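Local coordinates for SusD/RagB family nutrient-binding outer membrane lipoprotein (Bacteroides vulgatus, PDB 4F7A), which probably binds glycans, possibly mucin O-glycans, at the cell surface, as SusD-like lipoproteins do in nutrient uptake across the outer membrane, at residues A[88-91]-A[92-96]; A[153-156]-A[157-160]; A[190-193]-A[194-197]; A[341-344]-A[345-349]; A[456-459]-A[460-464]. All blocks are in the same frame, centred on the assembly; numbering follows the deposited sequence. Where two conformers were deposited one is given.

From the N terminus the five contacts follow one another in series, and none nests in or crosses another. Each is local, closing a helical turn or a tight loop. Interaction 1 spans an irregular turn of helix 84-104, and interaction 2 lies on helix 151-174, their centres about 19 Å apart; both reach helix 111-132, as does interaction 3, which starts helix 193-210. Interaction 4 ends helix 334-346 and packs against that same helix 193-210. Interaction 5 is a turn in the loop region between helices 435-445 and 475-480, about 45 Å from interaction 3 between centres, with the two on opposite sides of the chain's centre.

Interaction 1 of 5, residues A[88-91]-A[92-96]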
loop_
_atom_site.group_PDB
_atom_site.type_symbol
_atom_site.label_atom_id
_atom_site.label_comp_id
_atom_site.label_asym_id
_atom_site.label_seq_id
_atom_site.Cartn_x
_atom_site.Cartn_y
_atom_site.Cartn_z
ATOM N N TYR A 88 13.991 -7.719 -5.024
ATOM C CA TYR A 88 14.103 -6.639 -5.992
ATOM C C TYR A 88 14.489 -5.331 -5.330
ATOM O O TYR A 88 15.285 -4.567 -5.871
ATOM C CB TYR A 88 12.815 -6.517 -6.817
ATOM C CG TYR A 88 12.577 -7.718 -7.728
ATOM C CD1 TYR A 88 13.614 -8.272 -8.472
ATOM C CD2 TYR A 88 11.313 -8.305 -7.841
ATOM C CE1 TYR A 88 13.404 -9.388 -9.297
ATOM C CE2 TYR A 88 11.086 -9.401 -8.687
ATOM C CZ TYR A 88 12.138 -9.942 -9.400
ATOM O OH TYR A 88 11.937 -11.037 -10.223
ATOM N N THR A 89 13.931 -5.062 -4.163
ATOM C CA THR A 89 14.202 -3.831 -3.476
ATOM C C THR A 89 15.660 -3.793 -2.985
ATOM O O THR A 89 16.356 -2.811 -3.210
ATOM C CB THR A 89 13.226 -3.589 -2.315
ATOM O OG1 THR A 89 11.882 -3.545 -2.815
ATOM C CG2 THR A 89 13.540 -2.269 -1.649
ATOM N N TYR A 90 16.134 -4.868 -2.367
ATOM C CA TYR A 90 17.514 -4.908 -1.889
ATOM C C TYR A 90 18.537 -5.062 -3.009
ATOM O O TYR A 90 19.632 -4.533 -2.908
ATOM C CB TYR A 90 17.705 -5.994 -0.837
ATOM C CG TYR A 90 17.194 -5.554 0.519
ATOM C CD1 TYR A 90 17.875 -4.577 1.256
ATOM C CD2 TYR A 90 16.035 -6.090 1.051
ATOM C CE1 TYR A 90 17.403 -4.174 2.513
ATOM C CE2 TYR A 90 15.553 -5.706 2.287
ATOM C CZ TYR A 90 16.240 -4.743 3.016
ATOM O OH TYR A 90 15.757 -4.376 4.246
ATOM N N ASN A 91 18.176 -5.744 -4.089
ATOM C CA ASN A 91 19.109 -5.882 -5.204
ATOM C C ASN A 91 19.302 -4.588 -5.976
ATOM O O ASN A 91 20.423 -4.267 -6.358
ATOM C CB ASN A 91 18.675 -7.002 -6.160
ATOM C CG ASN A 91 19.003 -8.374 -5.612
ATOM O OD1 ASN A 91 19.844 -8.496 -4.732
ATOM N ND2 ASN A 91 18.328 -9.395 -6.102
ATOM N N TYR A 92 18.220 -3.843 -6.195
ATOM C CA TYR A 92 18.254 -2.736 -7.155
ATOM C C TYR A 92 17.946 -1.325 -6.661
ATOM O O TYR A 92 18.362 -0.364 -7.293
ATOM C CB TYR A 92 17.322 -3.076 -8.330
ATOM C CG TYR A 92 17.698 -4.389 -9.008
ATOM C CD1 TYR A 92 18.904 -4.532 -9.689
ATOM C CD2 TYR A 92 16.844 -5.469 -8.969
ATOM C CE1 TYR A 92 19.240 -5.739 -10.294
ATOM C CE2 TYR A 92 17.170 -6.668 -9.567
ATOM C CZ TYR A 92 18.359 -6.804 -10.222
ATOM O OH TYR A 92 18.634 -8.027 -10.790
ATOM N N ILE A 93 17.197 -1.188 -5.573
ATOM C CA ILE A 93 16.586 0.079 -5.230
ATOM C C ILE A 93 17.177 0.665 -3.944
ATOM O O ILE A 93 17.676 1.790 -3.941
ATOM C CB ILE A 93 15.062 -0.068 -5.101
ATOM C CG1 ILE A 93 14.474 -0.684 -6.385
ATOM C CG2 ILE A 93 14.384 1.302 -4.768
ATOM C CD1 ILE A 93 14.916 -0.007 -7.732
ATOM N N PHE A 94 17.144 -0.114 -2.868
ATOM C CA PHE A 94 17.667 0.369 -1.594
ATOM C C PHE A 94 19.145 0.768 -1.670
ATOM O O PHE A 94 19.530 1.793 -1.117
ATOM C CB PHE A 94 17.371 -0.637 -0.469
ATOM C CG PHE A 94 17.709 -0.127 0.910
ATOM C CD1 PHE A 94 17.168 1.054 1.383
ATOM C CD2 PHE A 94 18.571 -0.820 1.721
ATOM C CE1 PHE A 94 17.486 1.540 2.642
ATOM C CE2 PHE A 94 18.865 -0.348 2.994
ATOM C CZ PHE A 94 18.326 0.838 3.445
ATOM N N PRO A 95 19.981 -0.007 -2.367
ATOM C CA PRO A 95 21.389 0.423 -2.392
ATOM C C PRO A 95 21.576 1.779 -3.082
ATOM O O PRO A 95 22.487 2.541 -2.717
ATOM C CB PRO A 95 22.112 -0.688 -3.155
ATOM C CG PRO A 95 21.127 -1.807 -3.295
ATOM C CD PRO A 95 19.773 -1.361 -2.900
ATOM N N VAL A 96 20.699 2.083 -4.040
ATOM C CA VAL A 96 20.697 3.384 -4.694
ATOM C C VAL A 96 20.201 4.492 -3.773
ATOM O O VAL A 96 20.765 5.584 -3.783
ATOM C CB VAL A 96 19.902 3.353 -6.026
ATOM C CG1 VAL A 96 19.927 4.709 -6.697
ATOM C CG2 VAL A 96 20.523 2.275 -6.956
#
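The Tyr92 ring takes Asn91 CB over one face and has Tyr88 beside its CE2 edge, making several of the side-chain contacts on this part of helix 84-104. CG stands anti to the carbonyl carbon (chi1 -57°), which turns the ring back along the helix toward the preceding turn. Tyr92 CB meets Tyr88 O at 3.5 Å, and CG passes close to the carbonyl carbon of Asn91. Farther out, CD2 touches both Tyr88 O and Asn91 CB. CE2 also meets Asn91 CB, and Tyr92 CE2 approaches the edge of the Tyr88 ring at CD1, 4.1 Å away, the two tyrosines running side by side. Toward the tip, CZ is still within reach of Asn91 CB, and Trp38 stacks on the ring. Asn91 CB lies 3.8 Å from the Tyr92 ring centroid, in a CH-pi contact. A serine here would probably leave Asn91 CB without the ring face it rests on and open a gap beside Tyr88 and Trp38. Tyr90 and Phe94 form an oblique aromatic pair with planes at 84°, Tyr90 CE1 lying 3.6 Å from Phe94 CD2.

The backbone widens here into a pi-type turn. Thr89 O accepts from Ile93 N at 3.0 Å and from Phe94 N at 2.8 Å, the donors coming from opposite faces of the carbonyl plane. Pro95 has no N-H to give, and its CG lies 3.1 Å from Tyr90 O where the helix kinks. Tyr88 reaches helix 44-51, Tyr90 and Phe94 meet Met125 on helix 111-132, and Ile93 leans on Thr27 of helix 15-30.

Interaction 2 of 5, residues A[153-156]-A[157-160]; sequences EAYK and AFFD
Phe158 lays one ring face over the carbonyl of Ala154, whose O stands 3.2 Å above the ring plane and toward its rim. CG anti to the carbonyl carbon (chi1 -61°) swings the phenyl back along the helix, so that the ring fits into the shallow hollow between Ala154 and Tyr155. At its far end Phe158 CZ comes to 4.2 Å from Ala154 CB, a small methyl bump at the ring's tip. The CD2 and CE2 side of the same phenyl projects over the face of the Tyr155 ring, making a T-shaped contact with centroids 5.4 Å apart and planes at 60°. CD2 lies above the middle of the tyrosine ring.

These residues lie on helix 151-174, probably part of the TPR-like helical framework of this SusD homolog, and regular i to i+4 bonds set the side-chain spacing, among them Phe158 N to Ala154 O at 2.8 Å. Phe159 turns its CD2 corner into the next hollow and rests 3.2 Å from Tyr155 O, while its CE2 touches the edge of the Tyr155 ring. On the partly exposed side the Ala157 methyl fills a notch between two carbonyls, with Ala157 CB 3.5 Å from both Glu153 O and Ala154 O. The buried aromatic face fits against its neighbours: Phe158 meets Val122 and His126 of helix 111-132, Phe159 touches Leu207 of helix 193-210, and Tyr155 OH is hydrogen-bonded to Asp130 OD1.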
loop_
_atom_site.group_PDB
_atom_site.type_symbol
_atom_site.label_atom_id
_atom_site.label_comp_id
_atom_site.label_asym_id
_atom_site.label_seq_id
_atom_site.Cartn_x
_atom_site.Cartn_y
_atom_site.Cartn_z
ATOM N N GLU A 153 12.259 -0.821 15.590
ATOM C CA GLU A 153 13.464 -0.051 15.319
ATOM C C GLU A 153 13.423 0.568 13.927
ATOM O O GLU A 153 13.907 1.700 13.740
ATOM C CB GLU A 153 14.704 -0.926 15.463
ATOM C CG GLU A 153 15.026 -1.213 16.930
ATOM C CD GLU A 153 15.931 -2.453 17.141
ATOM O OE1 GLU A 153 16.270 -3.209 16.201
ATOM O OE2 GLU A 153 16.292 -2.682 18.297
ATOM N N ALA A 154 12.909 -0.178 12.950
ATOM C CA ALA A 154 12.769 0.362 11.576
ATOM C C ALA A 154 11.819 1.553 11.578
ATOM O O ALA A 154 12.119 2.588 10.976
ATOM C CB ALA A 154 12.292 -0.723 10.595
ATOM N N TYR A 155 10.656 1.405 12.229
ATOM C CA TYR A 155 9.699 2.535 12.350
ATOM C C TYR A 155 10.320 3.767 13.015
ATOM O O TYR A 155 10.186 4.899 12.536
ATOM C CB TYR A 155 8.394 2.090 13.046
ATOM C CG TYR A 155 7.363 1.695 11.996
ATOM C CD1 TYR A 155 7.445 0.482 11.323
ATOM C CD2 TYR A 155 6.334 2.554 11.649
ATOM C CE1 TYR A 155 6.521 0.128 10.322
ATOM C CE2 TYR A 155 5.395 2.195 10.668
ATOM C CZ TYR A 155 5.507 1.001 9.994
ATOM O OH TYR A 155 4.590 0.691 9.007
ATOM N N LYS A 156 11.042 3.552 14.106
ATOM C CA LYS A 156 11.698 4.662 14.764
ATOM C C LYS A 156 12.713 5.298 13.804
ATOM O O LYS A 156 12.819 6.513 13.739
ATOM C CB LYS A 156 12.330 4.215 16.085
ATOM C CG LYS A 156 11.240 3.975 17.150
ATOM C CD LYS A 156 11.774 3.590 18.530
ATOM C CE LYS A 156 10.601 3.407 19.510
ATOM N NZ LYS A 156 11.047 2.977 20.866
ATOM N N ALA A 157 13.457 4.485 13.058
ATOM C CA ALA A 157 14.405 5.058 12.088
ATOM C C ALA A 157 13.652 5.841 10.990
ATOM O O ALA A 157 14.115 6.908 10.551
ATOM C CB ALA A 157 15.305 3.966 11.488
ATOM N N PHE A 158 12.486 5.351 10.565
ATOM C CA PHE A 158 11.691 6.084 9.569
ATOM C C PHE A 158 11.308 7.463 10.089
ATOM O O PHE A 158 11.443 8.463 9.374
ATOM C CB PHE A 158 10.399 5.373 9.191
ATOM C CG PHE A 158 10.567 4.032 8.588
ATOM C CD1 PHE A 158 11.692 3.677 7.874
ATOM C CD2 PHE A 158 9.524 3.118 8.672
ATOM C CE1 PHE A 158 11.797 2.422 7.318
ATOM C CE2 PHE A 158 9.631 1.894 8.113
ATOM C CZ PHE A 158 10.779 1.542 7.430
ATOM N N PHE A 159 10.815 7.531 11.326
ATOM C CA PHE A 159 10.413 8.819 11.886
ATOM C C PHE A 159 11.601 9.750 12.018
ATOM O O PHE A 159 11.466 10.952 11.762
ATOM C CB PHE A 159 9.715 8.667 13.237
ATOM C CG PHE A 159 8.345 8.011 13.164
ATOM C CD1 PHE A 159 7.319 8.560 12.399
ATOM C CD2 PHE A 159 8.078 6.862 13.908
ATOM C CE1 PHE A 159 6.063 7.943 12.339
ATOM C CE2 PHE A 159 6.843 6.258 13.885
ATOM C CZ PHE A 159 5.818 6.786 13.080
ATOM N N ASP A 160 12.760 9.209 12.419
ATOM C CA ASP A 160 14.026 9.974 12.474
ATOM C C ASP A 160 14.425 10.509 11.083
ATOM O O ASP A 160 14.831 11.659 10.928
ATOM C CB ASP A 160 15.168 9.097 13.006
ATOM C CG ASP A 160 15.089 8.847 14.518
ATOM O OD1 ASP A 160 14.414 9.606 15.241
ATOM O OD2 ASP A 160 15.730 7.881 14.976
#

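Interaction 3 of 5, residues A[190-193]-A[194-197]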
loop_
_atom_site.group_PDB
_atom_site.type_symbol
_atom_site.label_atom_id
_atom_site.label_comp_id
_atom_site.label_asym_id
_atom_site.label_seq_id
_atom_site.Cartn_x
_atom_site.Cartn_y
_atom_site.Cartn_z
ATOM N N CYS A 190 5.817 16.051 -6.906
ATOM C CA CYS A 190 6.323 17.029 -5.936
ATOM C C CYS A 190 7.200 18.047 -6.672
ATOM O O CYS A 190 8.407 17.853 -6.841
ATOM C CB CYS A 190 7.094 16.359 -4.802
ATOM S SG CYS A 190 6.057 15.383 -3.725
ATOM N N PRO A 191 6.585 19.116 -7.163
ATOM C CA PRO A 191 7.340 20.030 -8.022
ATOM C C PRO A 191 8.105 21.091 -7.258
ATOM O O PRO A 191 8.838 21.861 -7.872
ATOM C CB PRO A 191 6.246 20.699 -8.857
ATOM C CG PRO A 191 5.072 20.727 -7.926
ATOM C CD PRO A 191 5.138 19.391 -7.217
ATOM N N THR A 192 7.910 21.151 -5.943
ATOM C CA THR A 192 8.568 22.136 -5.116
ATOM C C THR A 192 9.071 21.499 -3.828
ATOM O O THR A 192 8.614 20.427 -3.403
ATOM C CB THR A 192 7.630 23.302 -4.716
ATOM O OG1 THR A 192 6.581 22.798 -3.875
ATOM C CG2 THR A 192 7.031 24.025 -5.928
ATOM N N ALA A 193 10.025 22.179 -3.206
ATOM C CA ALA A 193 10.527 21.772 -1.877
ATOM C C ALA A 193 9.403 21.678 -0.843
ATOM O O ALA A 193 9.309 20.688 -0.110
ATOM C CB ALA A 193 11.624 22.725 -1.421
ATOM N N SER A 194 8.508 22.661 -0.811
ATOM C CA SER A 194 7.349 22.589 0.076
ATOM C C SER A 194 6.496 21.354 -0.151
ATOM O O SER A 194 6.005 20.756 0.815
ATOM C CB SER A 194 6.468 23.833 -0.037
ATOM O OG SER A 194 7.127 24.977 0.439
ATOM N N ARG A 195 6.319 20.939 -1.405
ATOM C CA ARG A 195 5.526 19.748 -1.684
ATOM C C ARG A 195 6.173 18.457 -1.205
ATOM O O ARG A 195 5.485 17.533 -0.787
ATOM C CB ARG A 195 5.170 19.672 -3.171
ATOM C CG ARG A 195 4.167 20.742 -3.624
ATOM C CD ARG A 195 2.725 20.289 -3.502
ATOM N NE ARG A 195 2.391 19.300 -4.523
ATOM C CZ ARG A 195 2.031 19.583 -5.772
ATOM N NH1 ARG A 195 1.905 20.837 -6.189
ATOM N NH2 ARG A 195 1.779 18.599 -6.611
ATOM N N TRP A 196 7.497 18.396 -1.235
ATOM C CA TRP A 196 8.217 17.280 -0.621
ATOM C C TRP A 196 7.986 17.210 0.885
ATOM O O TRP A 196 7.793 16.136 1.431
ATOM C CB TRP A 196 9.725 17.365 -0.931
ATOM C CG TRP A 196 10.077 16.844 -2.289
ATOM C CD1 TRP A 196 10.268 17.583 -3.421
ATOM C CD2 TRP A 196 10.273 15.473 -2.667
ATOM N NE1 TRP A 196 10.573 16.758 -4.481
ATOM C CE2 TRP A 196 10.587 15.458 -4.041
ATOM C CE3 TRP A 196 10.207 14.256 -1.978
ATOM C CZ2 TRP A 196 10.860 14.281 -4.730
ATOM C CZ3 TRP A 196 10.461 13.077 -2.670
ATOM C CH2 TRP A 196 10.770 13.103 -4.044
ATOM N N ILE A 197 7.981 18.357 1.550
ATOM C CA ILE A 197 7.716 18.378 2.986
ATOM C C ILE A 197 6.283 17.936 3.286
ATOM O O ILE A 197 6.034 17.149 4.217
ATOM C CB ILE A 197 7.986 19.767 3.618
ATOM C CG1 ILE A 197 9.456 20.177 3.418
ATOM C CG2 ILE A 197 7.612 19.731 5.138
ATOM C CD1 ILE A 197 9.821 21.618 3.950
HETATM O O HOH W 1 10.908 16.859 -7.286
#
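Thr192 turns OG1 between its backbone N and carbonyl carbon (chi1 65°), while Arg195 bends at chi2 and chi3 to fold its guanidinium back over Pro191. Thr192 is the N-cap of helix 193-210, and its torsion aims OG1 at Arg195 N: Thr192 OG1 accepts from Arg195 N at 3.1 Å, giving an acceptor to an amide of the first turn, where no earlier helical carbonyl is available. The regular pattern takes over at once, with Trp196 N bonded to Thr192 O and Ile197 N to Ala193 O.

The Arg195 chain passes Thr192 closely, Arg195 CG lying 3.2 Å from Thr192 OG1, before reaching the proline. There Pro191 CD sits over the centre of one guanidinium face, 3.4 Å from Arg195 CZ, with Pro191 CG nearer Arg195 NH1. Arg195 NH2 also makes a weak bond to Asn189 O. An alanine here would probably leave the Pro191 ring without the flat group lying against it and Asn189 O without this weak donor.

On another side of the turn Cys190 packs on the Trp196 indole. Cys190 CB lies 3.6 Å from the centroid of the Trp196 five-membered ring, over its face, in a CH-pi contact; Cys190 SG is 4.4 Å from that centroid, a sulfur-aromatic contact. The Trp196 side chain also packs against Leu169 of helix 151-174 and Ile119 and Leu120 of helix 111-132, which fastens the start of this helix to its neighbours. In the plane of the indole, at its edge, a water accepts from Trp196 NE1 at 2.8 Å and donates to Cys190 O at 2.7 Å.

Interaction 4 of 5, residues A[341-344]-A[345-349]; sequences RAEA and SLRGI
Glu343 and Arg347 run side by side, one helical turn apart, and join in a salt bridge at Glu343 OE2. Arg347 NE donates to Glu343 OE2 at 2.7 Å on the anti side of the carboxylate, and Arg347 NH2 adds a weak bond to it at 3.0 Å. Both groups are flat, with planes 41° apart, so the guanidinium meets the carboxylate turned rather than flush. With CG anti to the backbone N (chi1 178°) and the rest of its chain extended, Glu343 places OE2 alongside the outstretched arginine. The same oxygen also forms a salt bridge with Arg444 NH1, so several N-H groups grip one buried carboxylate oxygen; this would probably stabilise its negative charge. Arg347 NH2 has a further acceptor in Asn213 OD1, while Arg341 NH2 and NH1 form salt bridges with Glu354 and Glu235.

The backbone donors are met in order as helix 334-346 ends. Ser345 N bonds to Arg341 O and Leu346 N to Ala342 O, both at 2.9 Å, and Arg347 N reaches Glu343 O. A Schellman motif then closes the helix: Ile349 N donates to Ala344 O at 2.8 Å, Gly348 N to Ser345 O at 3.0 Å, and Gly348 takes the positive phi that turns the chain away. Ser345 OG is hydrogen-bonded to Glu354 O. Around this helix end, Met209 of helix 193-210 lies against Glu343, Ala344 and Ile349, Leu420 of helix 416-431 touches Glu343 and Leu346, and Thr220 of helix 216-228 meets Ile349.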
loop_
_atom_site.group_PDB
_atom_site.type_symbol
_atom_site.label_atom_id
_atom_site.label_comp_id
_atom_site.label_asym_id
_atom_site.label_seq_id
_atom_site.Cartn_x
_atom_site.Cartn_y
_atom_site.Cartn_z
ATOM N N ARG A 341 -6.537 11.434 9.117
ATOM C CA ARG A 341 -6.979 12.475 10.031
ATOM C C ARG A 341 -8.274 12.086 10.745
ATOM O O ARG A 341 -8.437 12.365 11.935
ATOM C CB ARG A 341 -7.167 13.791 9.293
ATOM C CG ARG A 341 -5.860 14.395 8.839
ATOM C CD ARG A 341 -6.033 15.429 7.748
ATOM N NE ARG A 341 -6.552 16.705 8.208
ATOM C CZ ARG A 341 -6.438 17.849 7.528
ATOM N NH1 ARG A 341 -5.861 17.886 6.337
ATOM N NH2 ARG A 341 -6.903 18.981 8.053
ATOM N N ALA A 342 -9.179 11.409 10.033
ATOM C CA ALA A 342 -10.414 10.937 10.663
ATOM C C ALA A 342 -10.098 9.960 11.805
ATOM O O ALA A 342 -10.688 10.014 12.893
ATOM C CB ALA A 342 -11.338 10.274 9.624
ATOM N N GLU A 343 -9.171 9.046 11.561
ATOM C CA GLU A 343 -8.826 8.098 12.584
ATOM C C GLU A 343 -8.121 8.785 13.754
ATOM O O GLU A 343 -8.344 8.429 14.920
ATOM C CB GLU A 343 -7.927 6.988 12.017
ATOM C CG GLU A 343 -7.499 5.980 13.122
ATOM C CD GLU A 343 -6.737 4.768 12.599
ATOM O OE1 GLU A 343 -6.482 4.685 11.378
ATOM O OE2 GLU A 343 -6.374 3.902 13.448
ATOM N N ALA A 344 -7.235 9.722 13.445
ATOM C CA ALA A 344 -6.522 10.452 14.499
ATOM C C ALA A 344 -7.535 11.147 15.404
ATOM O O ALA A 344 -7.405 11.116 16.630
ATOM C CB ALA A 344 -5.504 11.451 13.914
ATOM N N SER A 345 -8.562 11.744 14.809
ATOM C CA SER A 345 -9.624 12.401 15.592
ATOM C C SER A 345 -10.398 11.392 16.415
ATOM O O SER A 345 -10.662 11.618 17.594
ATOM C CB SER A 345 -10.553 13.193 14.680
ATOM O OG SER A 345 -9.866 14.327 14.181
ATOM N N LEU A 346 -10.734 10.258 15.802
ATOM C CA LEU A 346 -11.435 9.196 16.520
ATOM C C LEU A 346 -10.657 8.707 17.741
ATOM O O LEU A 346 -11.252 8.364 18.784
ATOM C CB LEU A 346 -11.731 8.026 15.577
ATOM C CG LEU A 346 -12.768 7.028 16.037
ATOM C CD1 LEU A 346 -14.076 7.743 16.232
ATOM C CD2 LEU A 346 -12.886 5.875 15.014
ATOM N N ARG A 347 -9.334 8.654 17.611
ATOM C CA ARG A 347 -8.446 8.222 18.712
ATOM C C ARG A 347 -8.073 9.339 19.687
ATOM O O ARG A 347 -7.368 9.093 20.683
ATOM C CB ARG A 347 -7.160 7.623 18.115
ATOM C CG ARG A 347 -7.374 6.300 17.431
ATOM C CD ARG A 347 -6.109 5.798 16.771
ATOM N NE ARG A 347 -6.352 4.528 16.107
ATOM C CZ ARG A 347 -6.266 3.327 16.692
ATOM N NH1 ARG A 347 -5.893 3.193 17.961
ATOM N NH2 ARG A 347 -6.537 2.246 16.001
ATOM N N GLY A 348 -8.538 10.561 19.430
ATOM C CA GLY A 348 -8.226 11.710 20.288
ATOM C C GLY A 348 -6.797 12.218 20.163
ATOM O O GLY A 348 -6.261 12.834 21.093
ATOM N N ILE A 349 -6.145 11.951 19.030
ATOM C CA ILE A 349 -4.757 12.321 18.869
ATOM C C ILE A 349 -4.534 13.190 17.634
ATOM O O ILE A 349 -3.421 13.263 17.111
ATOM C CB ILE A 349 -3.822 11.065 18.903
ATOM C CG1 ILE A 349 -4.123 10.088 17.761
ATOM C CG2 ILE A 349 -3.951 10.355 20.259
ATOM C CD1 ILE A 349 -3.274 8.774 17.829
#

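Interaction 5 of 5, residues A[456-459]-A[460-464]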
loop_
_atom_site.group_PDB
_atom_site.type_symbol
_atom_site.label_atom_id
_atom_site.label_comp_id
_atom_site.label_asym_id
_atom_site.label_seq_id
_atom_site.Cartn_x
_atom_site.Cartn_y
_atom_site.Cartn_z
ATOM N N ASN A 456 -7.696 -23.626 2.676
ATOM C CA ASN A 456 -6.481 -23.191 3.374
ATOM C C ASN A 456 -5.475 -24.332 3.335
ATOM O O ASN A 456 -5.567 -25.259 4.109
ATOM C CB ASN A 456 -6.817 -22.774 4.808
ATOM C CG ASN A 456 -5.614 -22.246 5.580
ATOM O OD1 ASN A 456 -4.472 -22.584 5.275
ATOM N ND2 ASN A 456 -5.876 -21.465 6.632
ATOM N N ASN A 457 -4.530 -24.258 2.393
ATOM C CA ASN A 457 -3.508 -25.290 2.234
ATOM C C ASN A 457 -2.167 -24.846 2.809
ATOM O O ASN A 457 -1.106 -25.232 2.294
ATOM C CB ASN A 457 -3.369 -25.676 0.750
ATOM C CG ASN A 457 -4.529 -26.558 0.261
ATOM O OD1 ASN A 457 -5.310 -27.062 1.068
ATOM N ND2 ASN A 457 -4.634 -26.747 -1.055
ATOM N N SER A 458 -2.212 -24.103 3.909
ATOM C CA SER A 458 -0.994 -23.584 4.541
ATOM C C SER A 458 -0.326 -24.578 5.504
ATOM O O SER A 458 0.621 -24.212 6.204
ATOM C CB SER A 458 -1.334 -22.310 5.310
ATOM O OG SER A 458 -1.993 -22.639 6.517
ATOM N N ASN A 459 -0.841 -25.804 5.565
ATOM C CA ASN A 459 -0.300 -26.821 6.475
ATOM C C ASN A 459 -0.347 -26.347 7.930
ATOM O O ASN A 459 0.569 -26.612 8.708
ATOM C CB ASN A 459 1.141 -27.194 6.072
ATOM C CG ASN A 459 1.600 -28.509 6.684
ATOM O OD1 ASN A 459 0.785 -29.400 6.941
ATOM N ND2 ASN A 459 2.912 -28.637 6.914
ATOM N N GLY A 460 -1.422 -25.633 8.293
ATOM C CA GLY A 460 -1.590 -25.121 9.649
ATOM C C GLY A 460 -0.784 -23.866 10.011
ATOM O O GLY A 460 -0.877 -23.394 11.147
ATOM N N THR A 461 -0.037 -23.291 9.059
ATOM C CA THR A 461 0.835 -22.132 9.358
ATOM C C THR A 461 0.087 -20.797 9.340
ATOM O O THR A 461 0.505 -19.845 9.995
ATOM C CB THR A 461 2.050 -22.064 8.420
ATOM O OG1 THR A 461 1.600 -21.906 7.068
ATOM C CG2 THR A 461 2.931 -23.348 8.549
ATOM N N ILE A 462 -1.037 -20.753 8.623
ATOM C CA ILE A 462 -1.920 -19.588 8.582
ATOM C C ILE A 462 -3.352 -19.995 8.969
ATOM O O ILE A 462 -3.874 -21.004 8.475
ATOM C CB ILE A 462 -1.955 -18.972 7.182
ATOM C CG1 ILE A 462 -0.523 -18.683 6.698
ATOM C CG2 ILE A 462 -2.804 -17.679 7.196
ATOM C CD1 ILE A 462 -0.404 -18.121 5.292
ATOM N N ASP A 463 -3.968 -19.204 9.840
ATOM C CA ASP A 463 -5.331 -19.439 10.319
ATOM C C ASP A 463 -6.326 -18.778 9.361
ATOM O O ASP A 463 -6.175 -17.606 8.992
ATOM C CB ASP A 463 -5.504 -18.874 11.734
ATOM C CG ASP A 463 -6.885 -19.150 12.317
ATOM O OD1 ASP A 463 -7.137 -20.332 12.697
ATOM O OD2 ASP A 463 -7.703 -18.202 12.405
ATOM N N THR A 464 -7.347 -19.520 8.962
ATOM C CA THR A 464 -8.343 -18.999 8.026
ATOM C C THR A 464 -8.997 -17.708 8.532
ATOM O O THR A 464 -9.032 -16.723 7.817
ATOM C CB THR A 464 -9.407 -20.068 7.737
ATOM O OG1 THR A 464 -8.782 -21.143 7.023
ATOM C CG2 THR A 464 -10.578 -19.487 6.917
HETATM O O HOH W 2 -4.084 -25.380 6.874
#
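Ser458 to Thr461 form a type I' beta turn, with Asn459 and Gly460 both at positive phi and Thr461 N bonded back to Ser458 O at 3.1 Å. That N-H arrives from well above the carbonyl plane, whereas Thr461 OG1 donates to Ser458 O at 2.7 Å in the plane and on a lone pair. Two donors of one residue therefore hold Ser458 O, and Thr461 OG1 is placed for its share by sitting between its backbone N and carbonyl carbon (chi1 62°).

Asn456 ties the two arms together. Asn456 OD1 accepts from Ser458 N at 3.0 Å, an Asx turn that fixes the amide, and ND2 spends its hydrogens on the opposing arm. Asn456 ND2 reaches Ile462 O at 2.8 Å from above that carbonyl's plane and Thr464 OG1 at 2.9 Å, the latter nearly in the plane of the asparagine amide. The Asn456 and Thr464 side chains pass each other in opposite directions. Ser458 OG accepts from Ile462 N at 3.0 Å, which gives the Ile462 amide an acceptor within the turn.

The turn belongs to the long connection between helices 435-445 and 475-480, where Ser458 and Ile462 rest on Tyr75 and the Asn457 backbone is bonded to Val74. A water links the chain before the turn to the turn itself, donating to Asn456 O at 3.1 Å and accepting from Gly460 N at 3.0 Å.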